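Local coordinates for protein succinylglutamate desuccinylase/aspartoacylase (Ruegeria sp. TM1040, PDB 3NA6) that probably hydrolyses N-acylated amino acids such as N-succinylglutamate, in the manner of zinc-dependent succinylglutamate desuccinylases and aspartoacylases, at residues E269-L274 and V284-S289; V154-A159 and Y182-L187; A57-E62 and R107-R112. All coordinates share one frame; numbering follows the deposited sequence. Where two conformers were deposited one is given.

Contact 1 (E269-L274 and V284-S289)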
ATOM      1  N   GLU A 269       2.229 -25.524  15.832  1.00 21.07           N
ATOM      2  CA  GLU A 269       1.463 -26.396  16.694  1.00 22.84           C
ATOM      3  C   GLU A 269       2.066 -26.430  18.100  1.00 23.23           C
ATOM      4  O   GLU A 269       3.118 -27.055  18.326  1.00 21.63           O
ATOM      5  CB  GLU A 269       1.381 -27.827  16.171  1.00 24.89           C
ATOM      6  CG  GLU A 269       0.510 -28.710  17.127  1.00 24.18           C
ATOM      7  CD  GLU A 269       0.550 -30.162  16.812  1.00 27.54           C
ATOM      8  OE1 GLU A 269       1.273 -30.521  15.870  1.00 27.17           O
ATOM      9  OE2 GLU A 269      -0.128 -30.945  17.528  1.00 26.90           O
ATOM     10  N   ILE A 270       1.406 -25.783  19.054  1.00 23.89           N
ATOM     11  CA  ILE A 270       1.880 -25.851  20.452  1.00 24.02           C
ATOM     12  C   ILE A 270       1.406 -27.187  21.022  1.00 26.74           C
ATOM     13  O   ILE A 270       0.363 -27.704  20.585  1.00 25.36           O
ATOM     14  CB  ILE A 270       1.389 -24.654  21.274  1.00 22.38           C
ATOM     15  CG1 ILE A 270       2.262 -24.515  22.522  1.00 26.23           C
ATOM     16  CG2 ILE A 270      -0.090 -24.769  21.623  1.00 23.46           C
ATOM     17  CD1 ILE A 270       2.715 -23.172  22.773  1.00 23.90           C
HETATM   18  N   MSE A 271       2.156 -27.755  21.964  1.00 25.36           N
HETATM   19  CA  MSE A 271       1.813 -29.077  22.527  1.00 27.48           C
HETATM   20  C   MSE A 271       1.237 -29.054  23.947  1.00 25.60           C
HETATM   21  O   MSE A 271       0.666 -30.045  24.421  1.00 26.31           O
HETATM   22  CB  MSE A 271       3.035 -29.989  22.496  1.00 25.56           C
HETATM   23  CG  MSE A 271       3.635 -30.147  21.109  1.00 33.22           C
HETATM   24 SE   MSE A 271       2.378 -30.709  19.686  0.75 37.24          SE
HETATM   25  CE  MSE A 271       1.789 -32.427  20.352  1.00 27.99           C
ATOM     26  N   ILE A 272       1.412 -27.947  24.650  1.00 26.17           N
ATOM     27  CA  ILE A 272       0.770 -27.770  25.958  1.00 26.41           C
ATOM     28  C   ILE A 272       0.250 -26.327  26.005  1.00 24.50           C
ATOM     29  O   ILE A 272       0.725 -25.464  25.258  1.00 25.54           O
ATOM     30  CB  ILE A 272       1.718 -28.058  27.164  1.00 27.11           C
ATOM     31  CG1 ILE A 272       2.753 -26.953  27.331  1.00 29.51           C
ATOM     32  CG2 ILE A 272       2.353 -29.505  27.093  1.00 27.75           C
ATOM     33  CD1 ILE A 272       3.678 -26.803  26.200  1.00 28.47           C
ATOM     34  N   ASP A 273      -0.716 -26.056  26.864  1.00 24.73           N
ATOM     35  CA  ASP A 273      -1.288 -24.722  26.937  1.00 23.01           C
ATOM     36  C   ASP A 273      -0.769 -23.935  28.132  1.00 22.01           C
ATOM     37  O   ASP A 273      -0.083 -24.483  28.988  1.00 24.40           O
ATOM     38  CB  ASP A 273      -2.818 -24.823  26.893  1.00 26.47           C
ATOM     39  CG  ASP A 273      -3.322 -25.336  25.535  1.00 29.33           C
ATOM     40  OD1 ASP A 273      -2.649 -25.027  24.508  1.00 24.71           O
ATOM     41  OD2 ASP A 273      -4.374 -26.033  25.490  1.00 26.14           O
ATOM     42  N   LEU A 274      -1.086 -22.641  28.165  1.00 24.32           N
ATOM     43  CA  LEU A 274      -0.577 -21.729  29.176  1.00 23.88           C
ATOM     44  C   LEU A 274      -0.867 -22.231  30.578  1.00 24.37           C
ATOM     45  O   LEU A 274      -1.978 -22.645  30.883  1.00 24.06           O
ATOM     46  CB  LEU A 274      -1.152 -20.306  28.989  1.00 25.98           C
ATOM     47  CG  LEU A 274      -0.564 -19.449  27.863  1.00 24.13           C
ATOM     48  CD1 LEU A 274      -1.320 -18.098  27.722  1.00 22.28           C
ATOM     49  CD2 LEU A 274       0.917 -19.189  28.125  1.00 21.48           C
ATOM     50  N   VAL A 284       7.428 -29.179  23.275  1.00 26.17           N
ATOM     51  CA  VAL A 284       6.678 -27.953  23.582  1.00 28.18           C
ATOM     52  C   VAL A 284       5.923 -27.430  22.346  1.00 26.61           C
ATOM     53  O   VAL A 284       4.800 -26.898  22.456  1.00 27.69           O
ATOM     54  CB  VAL A 284       7.630 -26.885  24.094  1.00 27.44           C
ATOM     55  CG1 VAL A 284       6.965 -25.528  24.215  1.00 24.45           C
ATOM     56  CG2 VAL A 284       8.178 -27.343  25.434  1.00 19.11           C
ATOM     57  N   ALA A 285       6.542 -27.583  21.183  1.00 25.92           N
ATOM     58  CA  ALA A 285       5.941 -27.109  19.934  1.00 25.39           C
ATOM     59  C   ALA A 285       6.481 -27.845  18.733  1.00 25.15           C
ATOM     60  O   ALA A 285       7.617 -28.392  18.774  1.00 26.12           O
ATOM     61  CB  ALA A 285       6.168 -25.627  19.771  1.00 22.98           C
ATOM     62  N   ARG A 286       5.682 -27.880  17.664  0.50 23.87           N
ATOM     63  CA  ARG A 286       6.154 -28.358  16.366  0.50 23.94           C
ATOM     64  C   ARG A 286       5.792 -27.354  15.286  0.50 22.65           C
ATOM     65  O   ARG A 286       4.684 -26.803  15.292  0.50 24.36           O
ATOM     66  CB  ARG A 286       5.560 -29.719  16.025  0.50 24.42           C
ATOM     67  CG  ARG A 286       5.869 -30.790  17.058  0.50 26.67           C
ATOM     68  CD  ARG A 286       5.442 -32.170  16.595  0.50 14.01           C
ATOM     69  NE  ARG A 286       3.996 -32.310  16.525  0.50 21.06           N
ATOM     70  CZ  ARG A 286       3.383 -33.426  16.156  0.50 23.57           C
ATOM     71  NH1 ARG A 286       4.110 -34.499  15.832  0.50 25.19           N
ATOM     72  NH2 ARG A 286       2.058 -33.461  16.089  0.50 11.38           N
ATOM     73  N   VAL A 287       6.733 -27.124  14.369  1.00 23.43           N
ATOM     74  CA  VAL A 287       6.508 -26.293  13.194  1.00 22.56           C
ATOM     75  C   VAL A 287       6.361 -27.153  11.915  1.00 22.58           C
ATOM     76  O   VAL A 287       7.305 -27.919  11.521  1.00 24.23           O
ATOM     77  CB  VAL A 287       7.608 -25.226  13.023  1.00 23.19           C
ATOM     78  CG1 VAL A 287       7.220 -24.266  11.875  1.00 16.44           C
ATOM     79  CG2 VAL A 287       7.734 -24.399  14.314  1.00 20.11           C
ATOM     80  N   TRP A 288       5.171 -27.066  11.303  1.00 20.60           N
ATOM     81  CA  TRP A 288       4.833 -27.856  10.105  1.00 19.41           C
ATOM     82  C   TRP A 288       5.086 -26.978   8.878  1.00 19.83           C
ATOM     83  O   TRP A 288       4.961 -25.762   8.936  1.00 23.67           O
ATOM     84  CB  TRP A 288       3.373 -28.304  10.119  1.00 20.88           C
ATOM     85  CG  TRP A 288       3.015 -29.249  11.209  1.00 22.92           C
ATOM     86  CD1 TRP A 288       2.589 -28.936  12.478  1.00 27.41           C
ATOM     87  CD2 TRP A 288       3.083 -30.672  11.150  1.00 19.85           C
ATOM     88  NE1 TRP A 288       2.365 -30.098  13.198  1.00 22.45           N
ATOM     89  CE2 TRP A 288       2.693 -31.172  12.418  1.00 22.24           C
ATOM     90  CE3 TRP A 288       3.434 -31.581  10.145  1.00 21.40           C
ATOM     91  CZ2 TRP A 288       2.632 -32.546  12.697  1.00 27.46           C
ATOM     92  CZ3 TRP A 288       3.411 -32.930  10.437  1.00 23.48           C
ATOM     93  CH2 TRP A 288       2.996 -33.399  11.698  1.00 23.40           C
ATOM     94  N   SER A 289       5.438 -27.603   7.777  1.00 20.89           N
ATOM     95  CA  SER A 289       5.678 -26.907   6.526  1.00 20.53           C
ATOM     96  C   SER A 289       4.440 -26.183   6.105  1.00 21.17           C
ATOM     97  O   SER A 289       3.353 -26.791   6.018  1.00 24.58           O
ATOM     98  CB  SER A 289       6.051 -27.886   5.399  1.00 21.85           C
ATOM     99  OG  SER A 289       6.133 -27.214   4.148  1.00 22.67           O
TER

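Contact 2 (V154-A159 and Y182-L187)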
ATOM      1  N   VAL A 154       0.703 -16.211  30.728  1.00 24.79           N
ATOM      2  CA  VAL A 154      -0.078 -16.380  31.944  1.00 23.60           C
ATOM      3  C   VAL A 154      -0.202 -14.988  32.577  1.00 24.33           C
ATOM      4  O   VAL A 154       0.717 -14.177  32.447  1.00 22.52           O
ATOM      5  CB  VAL A 154       0.547 -17.392  32.945  1.00 24.47           C
ATOM      6  CG1 VAL A 154       0.516 -18.800  32.349  1.00 23.90           C
ATOM      7  CG2 VAL A 154       1.962 -16.999  33.335  1.00 23.71           C
ATOM      8  N   PRO A 155      -1.334 -14.698  33.269  1.00 22.17           N
ATOM      9  CA  PRO A 155      -1.519 -13.315  33.729  1.00 21.33           C
ATOM     10  C   PRO A 155      -0.727 -13.006  34.975  1.00 21.78           C
ATOM     11  O   PRO A 155      -1.061 -13.524  36.045  1.00 23.29           O
ATOM     12  CB  PRO A 155      -3.012 -13.219  33.966  1.00 21.10           C
ATOM     13  CG  PRO A 155      -3.440 -14.683  34.306  1.00 24.36           C
ATOM     14  CD  PRO A 155      -2.536 -15.534  33.465  1.00 24.31           C
ATOM     15  N   PHE A 156       0.349 -12.213  34.836  1.00 22.95           N
ATOM     16  CA  PHE A 156       1.173 -11.854  36.007  1.00 25.58           C
ATOM     17  C   PHE A 156       1.301 -10.354  36.276  1.00 24.74           C
ATOM     18  O   PHE A 156       1.165  -9.513  35.380  1.00 23.03           O
ATOM     19  CB  PHE A 156       2.555 -12.559  36.012  1.00 26.96           C
ATOM     20  CG  PHE A 156       3.463 -12.162  34.901  1.00 24.88           C
ATOM     21  CD1 PHE A 156       4.224 -11.009  34.984  1.00 30.57           C
ATOM     22  CD2 PHE A 156       3.588 -12.948  33.773  1.00 32.74           C
ATOM     23  CE1 PHE A 156       5.098 -10.653  33.940  1.00 31.44           C
ATOM     24  CE2 PHE A 156       4.452 -12.592  32.745  1.00 30.14           C
ATOM     25  CZ  PHE A 156       5.200 -11.444  32.834  1.00 28.30           C
ATOM     26  N   ALA A 157       1.530 -10.028  37.538  1.00 26.19           N
ATOM     27  CA  ALA A 157       2.060  -8.706  37.911  1.00 25.71           C
ATOM     28  C   ALA A 157       3.560  -8.898  38.161  1.00 27.18           C
ATOM     29  O   ALA A 157       3.969  -9.949  38.706  1.00 27.38           O
ATOM     30  CB  ALA A 157       1.373  -8.212  39.152  1.00 25.92           C
ATOM     31  N   ALA A 158       4.364  -7.897  37.785  1.00 25.12           N
ATOM     32  CA  ALA A 158       5.818  -7.971  37.872  1.00 25.43           C
ATOM     33  C   ALA A 158       6.405  -6.796  38.645  1.00 26.73           C
ATOM     34  O   ALA A 158       5.941  -5.665  38.506  1.00 28.55           O
ATOM     35  CB  ALA A 158       6.447  -8.037  36.494  1.00 23.97           C
ATOM     36  N   ALA A 159       7.417  -7.105  39.451  1.00 27.85           N
ATOM     37  CA  ALA A 159       8.251  -6.137  40.177  1.00 28.95           C
ATOM     38  C   ALA A 159       9.713  -6.386  39.780  1.00 32.02           C
ATOM     39  O   ALA A 159      10.109  -7.555  39.531  1.00 30.40           O
ATOM     40  CB  ALA A 159       8.107  -6.374  41.706  1.00 28.81           C
ATOM     41  N   TYR A 182      -0.622 -14.894  38.815  1.00 25.78           N
ATOM     42  CA  TYR A 182       0.813 -15.185  38.908  1.00 24.02           C
ATOM     43  C   TYR A 182       1.562 -13.925  39.348  1.00 26.32           C
ATOM     44  O   TYR A 182       1.135 -12.804  39.070  1.00 24.11           O
ATOM     45  CB  TYR A 182       1.409 -15.705  37.589  1.00 23.68           C
ATOM     46  CG  TYR A 182       0.914 -17.052  37.178  1.00 25.29           C
ATOM     47  CD1 TYR A 182      -0.327 -17.189  36.580  1.00 25.91           C
ATOM     48  CD2 TYR A 182       1.682 -18.191  37.382  1.00 31.81           C
ATOM     49  CE1 TYR A 182      -0.797 -18.404  36.193  1.00 25.08           C
ATOM     50  CE2 TYR A 182       1.219 -19.421  36.990  1.00 30.19           C
ATOM     51  CZ  TYR A 182      -0.028 -19.520  36.407  1.00 31.65           C
ATOM     52  OH  TYR A 182      -0.510 -20.736  36.007  1.00 29.91           O
ATOM     53  N   SER A 183       2.656 -14.149  40.059  1.00 25.46           N
ATOM     54  CA  SER A 183       3.506 -13.096  40.617  1.00 28.04           C
ATOM     55  C   SER A 183       4.938 -13.363  40.207  1.00 27.52           C
ATOM     56  O   SER A 183       5.389 -14.513  40.255  1.00 29.52           O
ATOM     57  CB  SER A 183       3.415 -13.110  42.142  1.00 27.51           C
ATOM     58  OG  SER A 183       2.171 -12.622  42.578  1.00 31.53           O
ATOM     59  N   VAL A 184       5.629 -12.299  39.801  0.50 27.79           N
ATOM     60  CA  VAL A 184       7.028 -12.358  39.380  0.50 30.02           C
ATOM     61  C   VAL A 184       7.841 -11.197  39.943  0.50 29.41           C
ATOM     62  O   VAL A 184       7.339 -10.082  40.051  0.50 29.99           O
ATOM     63  CB  VAL A 184       7.190 -12.207  37.857  0.50 29.22           C
ATOM     64  CG1 VAL A 184       8.512 -12.835  37.443  0.50 31.71           C
ATOM     65  CG2 VAL A 184       6.012 -12.795  37.100  0.50 29.68           C
ATOM     66  N   GLN A 185       9.093 -11.467  40.291  1.00 29.89           N
ATOM     67  CA  GLN A 185      10.088 -10.427  40.514  1.00 29.86           C
ATOM     68  C   GLN A 185      11.299 -10.817  39.665  1.00 32.82           C
ATOM     69  O   GLN A 185      11.851 -11.913  39.845  1.00 34.90           O
ATOM     70  CB  GLN A 185      10.508 -10.382  41.971  1.00 30.72           C
ATOM     71  CG  GLN A 185      11.421  -9.218  42.300  1.00 32.60           C
ATOM     72  CD  GLN A 185      11.810  -9.185  43.754  1.00 33.37           C
ATOM     73  OE1 GLN A 185      12.164 -10.206  44.321  1.00 35.40           O
ATOM     74  NE2 GLN A 185      11.766  -7.998  44.363  1.00 29.63           N
ATOM     75  N   LEU A 186      11.731  -9.912  38.787  1.00 32.59           N
ATOM     76  CA  LEU A 186      12.766 -10.211  37.800  1.00 33.61           C
ATOM     77  C   LEU A 186      13.681  -9.011  37.525  1.00 34.70           C
ATOM     78  O   LEU A 186      13.253  -7.861  37.589  1.00 30.78           O
ATOM     79  CB  LEU A 186      12.084 -10.597  36.492  1.00 33.36           C
ATOM     80  CG  LEU A 186      11.242  -9.463  35.875  1.00 35.29           C
ATOM     81  CD1 LEU A 186      12.026  -8.847  34.762  1.00 46.56           C
ATOM     82  CD2 LEU A 186       9.918  -9.932  35.326  1.00 40.68           C
ATOM     83  N   LEU A 187      14.926  -9.303  37.173  1.00 36.26           N
ATOM     84  CA  LEU A 187      15.852  -8.310  36.679  1.00 36.52           C
ATOM     85  C   LEU A 187      15.530  -8.063  35.226  1.00 38.76           C
ATOM     86  O   LEU A 187      15.437  -8.992  34.469  1.00 37.49           O
ATOM     87  CB  LEU A 187      17.280  -8.844  36.812  1.00 37.79           C
ATOM     88  CG  LEU A 187      18.419  -7.927  36.369  1.00 40.31           C
ATOM     89  CD1 LEU A 187      18.475  -6.588  37.173  1.00 32.42           C
ATOM     90  CD2 LEU A 187      19.705  -8.723  36.527  1.00 46.78           C
TER

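Contact 3 (A57-E62 and R107-R112)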
ATOM      1  N   ALA A  57      -2.226   0.685  27.054  1.00 22.66           N
ATOM      2  CA  ALA A  57      -1.901   0.756  25.646  1.00 20.27           C
ATOM      3  C   ALA A  57      -0.612   1.529  25.363  1.00 19.70           C
ATOM      4  O   ALA A  57      -0.477   2.226  24.372  1.00 19.02           O
ATOM      5  CB  ALA A  57      -3.093   1.292  24.840  1.00 21.62           C
ATOM      6  N   ASN A  58       0.364   1.336  26.233  1.00 20.17           N
ATOM      7  CA  ASN A  58       1.747   1.636  25.933  1.00 22.05           C
ATOM      8  C   ASN A  58       2.047   1.033  24.554  1.00 21.26           C
ATOM      9  O   ASN A  58       2.672   1.675  23.697  1.00 20.56           O
ATOM     10  CB  ASN A  58       2.624   1.020  27.049  1.00 21.30           C
ATOM     11  CG  ASN A  58       4.098   1.310  26.888  1.00 28.62           C
ATOM     12  OD1 ASN A  58       4.631   1.256  25.777  1.00 36.88           O
ATOM     13  ND2 ASN A  58       4.799   1.576  28.032  1.00 24.85           N
ATOM     14  N   HIS A  59       1.618  -0.218  24.379  1.00 20.59           N
ATOM     15  CA  HIS A  59       1.493  -0.865  23.061  1.00 22.21           C
ATOM     16  C   HIS A  59       0.024  -0.904  22.688  1.00 21.88           C
ATOM     17  O   HIS A  59      -0.814  -1.276  23.506  1.00 22.20           O
ATOM     18  CB  HIS A  59       2.031  -2.297  23.129  1.00 20.40           C
ATOM     19  CG  HIS A  59       3.491  -2.360  23.441  1.00 25.91           C
ATOM     20  ND1 HIS A  59       4.035  -3.285  24.309  1.00 25.52           N
ATOM     21  CD2 HIS A  59       4.517  -1.580  23.018  1.00 24.27           C
ATOM     22  CE1 HIS A  59       5.343  -3.073  24.397  1.00 24.44           C
ATOM     23  NE2 HIS A  59       5.662  -2.059  23.605  1.00 24.67           N
ATOM     24  N   GLY A  60      -0.286  -0.577  21.441  1.00 24.13           N
ATOM     25  CA  GLY A  60      -1.665  -0.319  21.021  1.00 23.52           C
ATOM     26  C   GLY A  60      -2.565  -1.536  20.868  1.00 23.65           C
ATOM     27  O   GLY A  60      -3.766  -1.373  20.775  1.00 25.58           O
ATOM     28  N   ASP A  61      -1.980  -2.742  20.839  1.00 22.55           N
ATOM     29  CA  ASP A  61      -2.728  -4.009  20.675  1.00 19.71           C
ATOM     30  C   ASP A  61      -2.833  -4.830  21.977  1.00 21.55           C
ATOM     31  O   ASP A  61      -2.933  -6.079  21.960  1.00 18.85           O
ATOM     32  CB  ASP A  61      -2.150  -4.826  19.498  1.00 21.53           C
ATOM     33  CG  ASP A  61      -0.668  -5.239  19.688  1.00 19.94           C
ATOM     34  OD1 ASP A  61       0.030  -4.703  20.576  1.00 23.36           O
ATOM     35  OD2 ASP A  61      -0.200  -6.143  18.943  1.00 19.66           O
ATOM     36  N   GLU A  62      -2.844  -4.114  23.106  1.00 21.19           N
ATOM     37  CA  GLU A  62      -2.856  -4.707  24.457  1.00 22.50           C
ATOM     38  C   GLU A  62      -4.012  -4.065  25.257  1.00 20.99           C
ATOM     39  O   GLU A  62      -3.939  -2.896  25.609  1.00 21.89           O
ATOM     40  CB  GLU A  62      -1.507  -4.466  25.134  1.00 21.97           C
ATOM     41  CG  GLU A  62      -0.361  -5.260  24.418  1.00 19.89           C
ATOM     42  CD  GLU A  62       1.043  -4.945  24.950  1.00 27.41           C
ATOM     43  OE1 GLU A  62       1.174  -4.413  26.092  1.00 23.29           O
ATOM     44  OE2 GLU A  62       2.032  -5.233  24.221  1.00 24.63           O
ATOM     45  N   ARG A 107       6.459   4.313  13.533  1.00 30.71           N
ATOM     46  CA  ARG A 107       6.846   2.977  13.912  1.00 32.07           C
ATOM     47  C   ARG A 107       7.420   2.961  15.336  1.00 30.93           C
ATOM     48  O   ARG A 107       8.078   2.017  15.738  1.00 29.44           O
ATOM     49  CB  ARG A 107       7.866   2.445  12.902  1.00 37.13           C
ATOM     50  CG  ARG A 107       7.683   0.998  12.501  1.00 47.22           C
ATOM     51  CD  ARG A 107       6.845   0.846  11.230  1.00 62.24           C
ATOM     52  NE  ARG A 107       5.411   0.905  11.515  1.00 70.51           N
ATOM     53  CZ  ARG A 107       4.454   1.022  10.596  1.00 75.43           C
ATOM     54  NH1 ARG A 107       4.752   1.101   9.301  1.00 79.72           N
ATOM     55  NH2 ARG A 107       3.185   1.073  10.978  1.00 76.59           N
ATOM     56  N   GLY A 108       7.150   3.998  16.115  1.00 28.68           N
ATOM     57  CA  GLY A 108       7.726   4.090  17.451  1.00 29.94           C
ATOM     58  C   GLY A 108       7.163   3.066  18.426  1.00 28.30           C
ATOM     59  O   GLY A 108       5.939   2.934  18.581  1.00 29.90           O
ATOM     60  N   ASN A 109       8.072   2.356  19.081  1.00 27.48           N
ATOM     61  CA  ASN A 109       7.744   1.573  20.260  1.00 27.88           C
ATOM     62  C   ASN A 109       7.894   2.491  21.465  1.00 26.69           C
ATOM     63  O   ASN A 109       9.019   2.841  21.880  1.00 23.78           O
ATOM     64  CB  ASN A 109       8.677   0.363  20.399  1.00 26.16           C
ATOM     65  CG  ASN A 109       8.317  -0.515  21.595  1.00 31.21           C
ATOM     66  OD1 ASN A 109       7.508  -0.123  22.446  1.00 29.31           O
ATOM     67  ND2 ASN A 109       8.901  -1.711  21.658  1.00 26.70           N
ATOM     68  N   LEU A 110       6.759   2.894  22.011  1.00 26.08           N
ATOM     69  CA  LEU A 110       6.754   3.929  23.039  1.00 25.68           C
ATOM     70  C   LEU A 110       7.521   3.418  24.249  1.00 24.98           C
ATOM     71  O   LEU A 110       8.246   4.190  24.887  1.00 24.06           O
ATOM     72  CB  LEU A 110       5.327   4.309  23.454  1.00 21.75           C
ATOM     73  CG  LEU A 110       5.142   5.348  24.578  1.00 21.61           C
ATOM     74  CD1 LEU A 110       5.957   6.651  24.367  1.00 16.65           C
ATOM     75  CD2 LEU A 110       3.681   5.664  24.753  1.00 20.53           C
ATOM     76  N   ASN A 111       7.403   2.106  24.517  1.00 25.48           N
ATOM     77  CA  ASN A 111       8.053   1.525  25.669  1.00 25.87           C
ATOM     78  C   ASN A 111       9.561   1.545  25.609  1.00 28.26           C
ATOM     79  O   ASN A 111      10.198   1.307  26.641  1.00 31.27           O
ATOM     80  CB  ASN A 111       7.597   0.101  25.940  1.00 25.87           C
ATOM     81  CG  ASN A 111       7.890  -0.333  27.368  1.00 31.58           C
ATOM     82  OD1 ASN A 111       7.783   0.463  28.305  1.00 31.74           O
ATOM     83  ND2 ASN A 111       8.288  -1.593  27.542  1.00 32.76           N
ATOM     84  N   ARG A 112      10.143   1.823  24.448  0.50 27.08           N
ATOM     85  CA  ARG A 112      11.595   1.989  24.342  0.50 28.21           C
ATOM     86  C   ARG A 112      11.995   3.394  23.860  0.50 25.97           C
ATOM     87  O   ARG A 112      13.115   3.589  23.407  0.50 24.74           O
ATOM     88  CB  ARG A 112      12.178   0.893  23.424  0.50 30.19           C
ATOM     89  CG  ARG A 112      11.554  -0.500  23.680  0.50 31.97           C
ATOM     90  CD  ARG A 112      12.534  -1.678  23.483  0.50 39.11           C
ATOM     91  NE  ARG A 112      11.854  -2.975  23.471  0.50 39.12           N
ATOM     92  CZ  ARG A 112      11.930  -3.860  22.479  0.50 39.03           C
ATOM     93  NH1 ARG A 112      12.680  -3.616  21.410  0.50 35.66           N
ATOM     94  NH2 ARG A 112      11.271  -5.004  22.570  0.50 35.36           N
TER
HETATM   95  O   HOH W   1       4.071   1.589  21.377  1.00 19.46           O

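Contact 1 (E269-L274 and V284-S289)
Glu-269 meets Trp-288 and Arg-286 through one carboxylate oxygen. Trp-288 NE1 donates to Glu-269 OE1 at 2.9 Å; the bond is nearly straight (171° at the hydrogen), the oxygen lies almost in the indole plane, and carboxylate and ring are turned only 22° from each other. Arg-286 NH2 reaches the same Glu-269 OE1 at 3.1 Å from the syn side, forming a salt bridge, while the bond from NE is weak. Because Arg-286 was deposited in two conformers, this second grip is less certain than the first. The extended Glu-269 chain, its CG anti to the backbone N (chi1 -178°), runs alongside both partners and points the same way. In the conformer described, Trp-288 CZ2 lies over the rim of one guanidinium face, and the SE atom of selenomethionine Met-271 approaches Arg-286 NE obliquely at 3.9 Å.

Behind these groups stands the backbone of an antiparallel strand pair. Glu-269 and Arg-286 form a hydrogen-bonded pair, with N to O distances of 2.8 Å both from Glu-269 N to Arg-286 O and from Arg-286 N to Glu-269 O. Ile-270 and Ala-285 follow as a non-hydrogen-bonded pair with their CB atoms on the other face, and Met-271 N to Val-284 O, also 2.8 Å, prolongs the pairing just past the strand 266-270. Toward strand 298-301 the edge is broken by a classic beta bulge, two residues, Val-284 and Ala-285, being set against the single Tyr-300.

Charge continues into the second subunit: its Lys-226 pairs with Glu-269 OE2 and its Glu-71 with Arg-286 NH2. A buried carboxylate thus has donors at both oxygens, and this alternation of acid and base would be expected to favour a charged Glu-269 and to tie strand pairing to the subunit interface.

Contact 2 (V154-A159 and Y182-L187)
Tyr-182 lies against Val-154, Pro-155 and Phe-156 from CB along the CD1-CE1 side of its ring to CZ. Tyr-182 CB sits 3.7 Å from Phe-156 CB, the two being paired residues whose CB atoms leave the sheet on the same face. With chi1 at -67°, CG stands anti to the carbonyl carbon, which swings the ring back over Val-154. Tyr-182 CG meets Val-154 CG2 at 4.0 Å; CD1 and CE1 share the CB atom of Val-154, CE1 at 3.7 Å from it, and Tyr-182 CZ is still within reach of Val-154 CB and CG1, at 4.1 Å from the former. The methine carbon is 24° off the ring normal, which makes this a CH-pi contact over one face, displaced toward the rim. Pro-155 O lies at the ring edge and accepts from Tyr-182 N at 3.1 Å.

That bond opens the parallel pairing of strands 156-160 and 182-186, which are joined through helix 165-178 in a beta-alpha-beta crossover of the catalytic domain's mixed sheet. The strand directions differ by 23°. Ala-157 bridges two residues of the partner strand: its N donates to Tyr-182 O, and its O accepts from Val-184 N. Ala-159 repeats the pattern, with N to Val-184 O and O to Leu-186 N each spanning 3.0 Å.

On the face carrying Tyr-182, Phe-156 and Val-184 cross; their short approach involves one of two deposited valine conformers and is doubtful in detail. Further along, Leu-186 CD2 reaches Ala-158 CB at 4.1 Å. The opposite face receives helix 165-178, where Met-175 covers Ala-157 and Ser-183, and Phe-172 and Gln-168 meet Gln-185.

Contact 3 (A57-E62 and R107-R112)
Asn-58 and Asn-111 both carry CG anti to the backbone N, with chi1 at -178° and -160°, and these torsions send their amides into each other's path. His-59 instead has CG anti to the carbonyl carbon, which brings the NE2 edge of the ring to Asn-109, the two side chains crossing at a slant. The His-59 NE2 to Asn-109 OD1 hydrogen bond is 2.9 Å long; the oxygen lies in the imidazole plane, although the donor is tilted from the carbonyl plane of the amide. Asn-109 OD1 also takes a weak bond from Asn-111 N.

The two other amides stand almost perpendicular, 84° apart. Asn-58 ND2 donates to Asn-111 OD1 at 3.2 Å from above the carbonyl plane and off its lone pairs, a poorly aimed bond; the stronger partner of ND2 is Asp-143. Asn-58 OD1 packs against Asn-111 CB at 3.2 Å. A water donates to Asn-58 O at 2.7 Å and accepts from Leu-110 N at 3.1 Å. Leu-110 sets CB against Asn-58 O, and its side chain also packs on helix 122-134.

His-59 and Glu-62 close a type I turn between strand 51-55 and helix 64-75. His-59 ND1 donates to Glu-62 OE2 at 2.8 Å. The side chains of His-59, Glu-62 and His-145 appear to converge on one unoccupied point, consistent with the metal site expected of this family. In this metal-free state the ND1 and NE2 bonds together hold the ring's rotation. A metal, if ND1 were its ligand, would have to replace the ND1 hydrogen and its bond to Glu-62, while the NE2 bond to Asn-109, then a second-shell residue, could remain.

Contacts 2 and 3 both belong to the catalytic domain and lie nearer the centre of the chain than contact 1, which sits in a separate four-strand antiparallel sheet. No strand or helix is shared, but the 57-62 loop of contact 3 follows strand 51-55 of the same mixed sheet that carries both strands of contact 2. All three are buried, but contact 1 owes part of its cover to the second subunit. Their chemistry differs accordingly: charged groups at the subunit boundary in contact 1, apolar side chains and parallel backbone pairing in contact 2, amides, imidazole and water in contact 3. Contacts 1 and 2 touch, Leu-274 CD2 lying 4.0 Å from Val-154 N; contact 3 touches neither.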